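Local structure of RNA polymerase sigma factor SIGMA-28 (FliA) (Aquifex aeolicus, 1RP3) at the interface of chains A and B. The protein directs RNA polymerase to flagellar promoters as an alternative sigma-70-family factor and is held in an inactive conformation by the anti-sigma factor FlgM. Coordinates in Å, arbitrary orientation; residue numbers count along the deposited sequence, not the author numbering. Chains: chain A, RNA polymerase sigma factor SIGMA-28 (FliA); chain B, anti sigma factor FlgM.

Contact 1: the interface of chains A and B. Residues chain A 194, 197-198, 202, 204, 212-213; chain B 63, 67, 72-74.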
# COMPACT_ATOMS: atom_id res chain seq x y z
N LEU A 194 -7.27 -13.78 10.04
CA LEU A 194 -6.03 -14.50 9.74
C LEU A 194 -5.46 -14.07 8.39
O LEU A 194 -4.26 -13.91 8.25
CB LEU A 194 -6.28 -16.02 9.73
CG LEU A 194 -5.18 -16.93 9.13
CD1 LEU A 194 -3.85 -16.76 9.87
CD2 LEU A 194 -5.62 -18.38 9.16
N GLN A 197 -4.04 -10.55 8.71
CA GLN A 197 -2.76 -10.52 9.41
C GLN A 197 -1.63 -10.97 8.49
O GLN A 197 -0.57 -10.33 8.45
CB GLN A 197 -2.80 -11.37 10.68
CG GLN A 197 -1.52 -11.29 11.51
CD GLN A 197 -1.62 -11.99 12.88
OE1 GLN A 197 -2.51 -11.69 13.68
NE2 GLN A 197 -0.69 -12.89 13.14
N LEU A 198 -1.85 -12.05 7.74
CA LEU A 198 -0.81 -12.54 6.84
C LEU A 198 -0.49 -11.55 5.74
O LEU A 198 0.66 -11.44 5.29
CB LEU A 198 -1.21 -13.89 6.23
CG LEU A 198 -1.19 -15.15 7.12
CD1 LEU A 198 -1.61 -16.34 6.29
CD2 LEU A 198 0.18 -15.40 7.70
N GLU A 202 2.20 -9.49 8.13
CA GLU A 202 3.32 -10.27 7.61
C GLU A 202 3.80 -9.71 6.26
O GLU A 202 4.86 -10.08 5.78
CB GLU A 202 2.96 -11.75 7.48
CG GLU A 202 2.49 -12.43 8.77
CD GLU A 202 3.58 -12.55 9.84
OE1 GLU A 202 4.78 -12.39 9.54
OE2 GLU A 202 3.21 -12.83 11.01
N LEU A 204 2.57 -10.04 3.08
CA LEU A 204 2.62 -11.06 2.05
C LEU A 204 1.53 -10.87 1.02
O LEU A 204 0.38 -10.67 1.37
CB LEU A 204 2.47 -12.44 2.69
CG LEU A 204 3.62 -12.86 3.60
CD1 LEU A 204 3.32 -14.24 4.16
CD2 LEU A 204 4.94 -12.86 2.83
N ILE A 212 0.30 -20.61 1.81
CA ILE A 212 0.31 -20.86 3.24
C ILE A 212 -0.99 -21.54 3.67
O ILE A 212 -0.95 -22.57 4.34
CB ILE A 212 0.51 -19.54 4.05
CG1 ILE A 212 1.84 -18.89 3.66
CG2 ILE A 212 0.54 -19.82 5.53
CD1 ILE A 212 2.03 -17.52 4.26
N LEU A 213 -2.13 -20.97 3.28
CA LEU A 213 -3.42 -21.54 3.67
C LEU A 213 -3.88 -22.75 2.84
O LEU A 213 -4.96 -23.31 3.08
CB LEU A 213 -4.50 -20.46 3.71
CG LEU A 213 -4.19 -19.31 4.68
CD1 LEU A 213 -5.37 -18.35 4.75
CD2 LEU A 213 -3.86 -19.86 6.07
N LEU B 63 6.19 -19.86 8.04
CA LEU B 63 4.85 -19.44 8.45
C LEU B 63 3.82 -20.56 8.28
O LEU B 63 3.02 -20.80 9.18
CB LEU B 63 4.41 -18.20 7.65
CG LEU B 63 4.25 -16.88 8.40
CD1 LEU B 63 5.53 -16.53 9.15
CD2 LEU B 63 3.90 -15.79 7.42
N ILE B 67 1.74 -22.60 11.06
CA ILE B 67 0.27 -22.54 11.08
C ILE B 67 -0.32 -23.94 11.17
O ILE B 67 -1.38 -24.14 11.78
CB ILE B 67 -0.29 -21.80 9.84
CG1 ILE B 67 0.18 -20.35 9.84
CG2 ILE B 67 -1.82 -21.84 9.85
CD1 ILE B 67 -0.31 -19.54 8.68
N TYR B 72 0.95 -20.39 15.56
CA TYR B 72 0.84 -19.07 14.96
C TYR B 72 -0.29 -18.32 15.64
O TYR B 72 -1.45 -18.72 15.57
CB TYR B 72 0.58 -19.13 13.46
CG TYR B 72 0.62 -17.76 12.81
CD1 TYR B 72 1.83 -17.14 12.52
CD2 TYR B 72 -0.56 -17.08 12.51
CE1 TYR B 72 1.87 -15.87 11.96
CE2 TYR B 72 -0.54 -15.81 11.95
CZ TYR B 72 0.69 -15.21 11.67
OH TYR B 72 0.72 -13.95 11.13
N GLU B 73 0.07 -17.22 16.29
CA GLU B 73 -0.90 -16.42 17.01
C GLU B 73 -1.51 -15.30 16.18
O GLU B 73 -0.80 -14.52 15.55
CB GLU B 73 -0.27 -15.84 18.28
N VAL B 74 -2.84 -15.27 16.15
CA VAL B 74 -3.59 -14.24 15.44
C VAL B 74 -4.16 -13.33 16.53
O VAL B 74 -5.02 -13.75 17.30
CB VAL B 74 -4.76 -14.83 14.63
CG1 VAL B 74 -5.55 -13.72 13.97
CG2 VAL B 74 -4.23 -15.80 13.59
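Sigma region 4 supplies one wall of this anti-sigma interface: helix 190-201, the loop after it and helix 206-212 receive helix 56-68 of FlgM and the extended loop segment B:Tyr72 to B:Val74. The polar core is a chain of hydrogen bonds through the phenol of B:Tyr72, whose ring is swung anti to its backbone N (chi1 -174°). A:Gln197, also anti at chi1 and extended beyond CG, meets the phenol tip to tip; its amide NE2 donates to B:Tyr72 OH at 2.7 Å. The same NE2 gives a nearly straight bond (170° at H) to the main-chain B:Glu73 O, 2.9 Å away, approaching in the carbonyl plane on a lone pair. Both acceptors lie near the amide plane, which fixes the rotation of that group. B:Tyr72 OH in turn donates a hydrogen bond to A:Glu202 OE2 at 2.7 Å, a carboxylate oxygen lying in the ring plane and using its anti lone pair; the bend at chi2 (-67°) of A:Glu202 brings it there. Beside this chain, B:Leu63 CD2 is wedged 3.7 Å from A:Leu198 CD2 and 3.7 Å from A:Leu204 CD1. B:Ile67 inserts CD1 tightly against A:Ile212 CG2 at 3.3 Å. At the other flank A:Leu194 CD1 touches B:Val74 CG2, 3.9 Å away, the two side chains crossing near a right angle. The site joins region 4 helices 190-201 and 206-212 to FlgM helix 56-68 and the linker leading to helix 76-87.

Contact 2: the interface of chains A and B. Residues chain A 31-32, 35, 77, 81, 144, 147-148, 200; chain B 83, 86-87.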
# COMPACT_ATOMS: atom_id res chain seq x y z
N ASN A 31 5.73 -1.65 -1.34
CA ASN A 31 4.74 -2.20 -0.43
C ASN A 31 3.32 -2.10 -0.99
O ASN A 31 2.51 -3.02 -0.83
CB ASN A 31 4.83 -1.55 0.94
CG ASN A 31 3.97 -2.25 1.96
OD1 ASN A 31 3.05 -1.66 2.51
ND2 ASN A 31 4.25 -3.53 2.20
N ILE A 32 3.04 -0.99 -1.67
CA ILE A 32 1.73 -0.79 -2.27
C ILE A 32 1.62 -1.71 -3.48
O ILE A 32 0.57 -2.29 -3.73
CB ILE A 32 1.51 0.70 -2.65
CG1 ILE A 32 1.38 1.54 -1.39
CG2 ILE A 32 0.28 0.88 -3.49
CD1 ILE A 32 1.36 3.03 -1.64
N HIS A 35 -0.21 -5.11 -3.59
CA HIS A 35 -1.66 -5.18 -3.65
C HIS A 35 -2.21 -4.71 -4.99
O HIS A 35 -3.42 -4.58 -5.15
CB HIS A 35 -2.26 -4.27 -2.57
CG HIS A 35 -1.71 -4.53 -1.20
ND1 HIS A 35 -2.44 -5.18 -0.23
CD2 HIS A 35 -0.53 -4.21 -0.64
CE1 HIS A 35 -1.72 -5.24 0.88
NE2 HIS A 35 -0.56 -4.66 0.66
N LYS A 77 2.44 8.61 0.49
CA LYS A 77 1.32 7.66 0.34
C LYS A 77 0.13 8.38 -0.28
O LYS A 77 -0.49 7.88 -1.22
CB LYS A 77 0.93 7.05 1.70
CG LYS A 77 2.02 6.17 2.31
CD LYS A 77 1.56 5.40 3.54
CE LYS A 77 2.65 4.43 4.02
NZ LYS A 77 2.20 3.48 5.08
N TYR A 81 -1.76 7.35 -3.71
CA TYR A 81 -3.18 6.98 -3.71
C TYR A 81 -3.99 7.99 -4.51
O TYR A 81 -5.00 7.63 -5.13
CB TYR A 81 -3.71 6.84 -2.28
CG TYR A 81 -3.28 5.55 -1.62
CD1 TYR A 81 -3.81 4.32 -2.03
CD2 TYR A 81 -2.32 5.54 -0.62
CE1 TYR A 81 -3.39 3.13 -1.47
CE2 TYR A 81 -1.89 4.35 -0.05
CZ TYR A 81 -2.44 3.15 -0.48
OH TYR A 81 -2.04 1.97 0.11
N ILE A 144 -9.17 -1.39 -1.05
CA ILE A 144 -8.05 -0.78 -0.37
C ILE A 144 -8.22 0.73 -0.47
O ILE A 144 -8.05 1.44 0.50
CB ILE A 144 -6.70 -1.23 -0.98
CG1 ILE A 144 -6.36 -2.61 -0.43
CG2 ILE A 144 -5.58 -0.23 -0.68
CD1 ILE A 144 -5.25 -3.29 -1.16
N LEU A 147 -10.97 1.99 1.80
CA LEU A 147 -10.53 2.00 3.18
C LEU A 147 -9.51 3.12 3.42
O LEU A 147 -9.45 3.68 4.51
CB LEU A 147 -9.94 0.65 3.57
CG LEU A 147 -9.55 0.54 5.04
CD1 LEU A 147 -10.73 0.98 5.92
CD2 LEU A 147 -9.13 -0.89 5.36
N GLU A 148 -8.73 3.45 2.39
CA GLU A 148 -7.73 4.51 2.48
C GLU A 148 -8.42 5.86 2.69
O GLU A 148 -7.93 6.70 3.43
CB GLU A 148 -6.84 4.54 1.22
CG GLU A 148 -5.59 5.43 1.33
CD GLU A 148 -5.83 6.89 0.93
OE1 GLU A 148 -6.76 7.17 0.14
OE2 GLU A 148 -5.08 7.76 1.40
N PHE A 200 -1.19 -7.93 5.77
CA PHE A 200 -0.70 -6.64 6.24
C PHE A 200 0.33 -6.65 7.34
O PHE A 200 1.19 -5.77 7.38
CB PHE A 200 -1.88 -5.76 6.65
CG PHE A 200 -2.80 -5.41 5.52
CD1 PHE A 200 -3.88 -6.22 5.22
CD2 PHE A 200 -2.62 -4.24 4.79
CE1 PHE A 200 -4.78 -5.88 4.21
CE2 PHE A 200 -3.51 -3.88 3.77
CZ PHE A 200 -4.60 -4.70 3.49
N LEU B 83 -2.57 -2.85 9.64
CA LEU B 83 -3.38 -1.88 8.93
C LEU B 83 -2.91 -0.45 9.12
O LEU B 83 -2.79 0.31 8.16
CB LEU B 83 -4.85 -2.02 9.33
CG LEU B 83 -5.44 -3.41 9.09
CD1 LEU B 83 -6.74 -3.58 9.88
CD2 LEU B 83 -5.67 -3.64 7.60
N PHE B 86 0.38 0.23 7.32
CA PHE B 86 0.18 0.26 5.89
C PHE B 86 -0.50 1.53 5.40
O PHE B 86 -0.07 2.13 4.41
CB PHE B 86 -0.63 -0.96 5.43
CG PHE B 86 -0.92 -0.96 3.96
CD1 PHE B 86 0.04 -1.38 3.04
CD2 PHE B 86 -2.16 -0.53 3.48
CE1 PHE B 86 -0.21 -1.36 1.67
CE2 PHE B 86 -2.42 -0.51 2.10
CZ PHE B 86 -1.45 -0.92 1.20
N PHE B 87 -1.56 1.94 6.08
CA PHE B 87 -2.31 3.13 5.66
C PHE B 87 -1.77 4.51 6.06
O PHE B 87 -1.81 5.45 5.26
CB PHE B 87 -3.78 2.99 6.03
CG PHE B 87 -4.50 1.93 5.25
CD1 PHE B 87 -4.94 2.18 3.95
CD2 PHE B 87 -4.77 0.69 5.82
CE1 PHE B 87 -5.64 1.22 3.23
CE2 PHE B 87 -5.48 -0.29 5.10
CZ PHE B 87 -5.91 -0.02 3.80
O HOH W 1 -0.30 2.39 1.82
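Two consecutive phenylalanines at the end of FlgM helix 76-87 diverge from the backbone and enter different parts of the sigma factor. B:Phe86 points its ring anti to its backbone N (chi1 178°), whereas B:Phe87 has CG beside the N (chi1 -68°), its ring underlying B:Phe86 CD2. The B:Phe86 ring is the more deeply inserted, with 143 Å² of the residue hidden by the partner. A:Phe200 presents its edge to one face of that ring, the planes 76° apart, with A:Phe200 CE2 3.6 Å from B:Phe86 CD2. A:Phe200 is itself capped over the centre of a face by B:Leu83 CD2, 3.9 Å from the ring centroid. At the far tip, B:Phe86 CE1 comes 3.7 Å from A:His35 CD2, and its CZ lies over the rim of the imidazole. B:Phe87 meets A:Leu147 at about a right angle, its CZ 3.7 Å from A:Leu147 CD2. The carbonyl B:Phe86 O is gripped from two directions: the extended A:Lys77 brings NZ to 2.7 Å, well above the carbonyl plane, and a water 2.6 Å from B:Phe86 O also lies 2.5 Å from A:Tyr81 OH. That water sits over the ring face of B:Phe86 opposite A:Phe200. A:Glu148 CG lies over the centre of one face of the A:Tyr81 ring, backing the phenol. The pocket gathers sigma helices 7-33, 66-85, 129-158 and 190-201 and the loop carrying A:His35 around the C-terminal end of FlgM.

The C-alpha centres of contact 1 and contact 2 lie about 18 Å apart, and sigma helix 190-201 contributes to both: A:Leu194, A:Gln197 and A:Leu198 serve contact 1, while A:Phe200 serves contact 2. On the FlgM side, contact 1 uses helix 56-68 and the segment that follows, and contact 2 uses the last helix, 76-87. Contact 1 is confined to region 4, whereas contact 2 adds helices from the region 2 and region 3 parts of the sequence. FlgM therefore spans separate sigma regions, consistent with holding the factor in its inactive conformation.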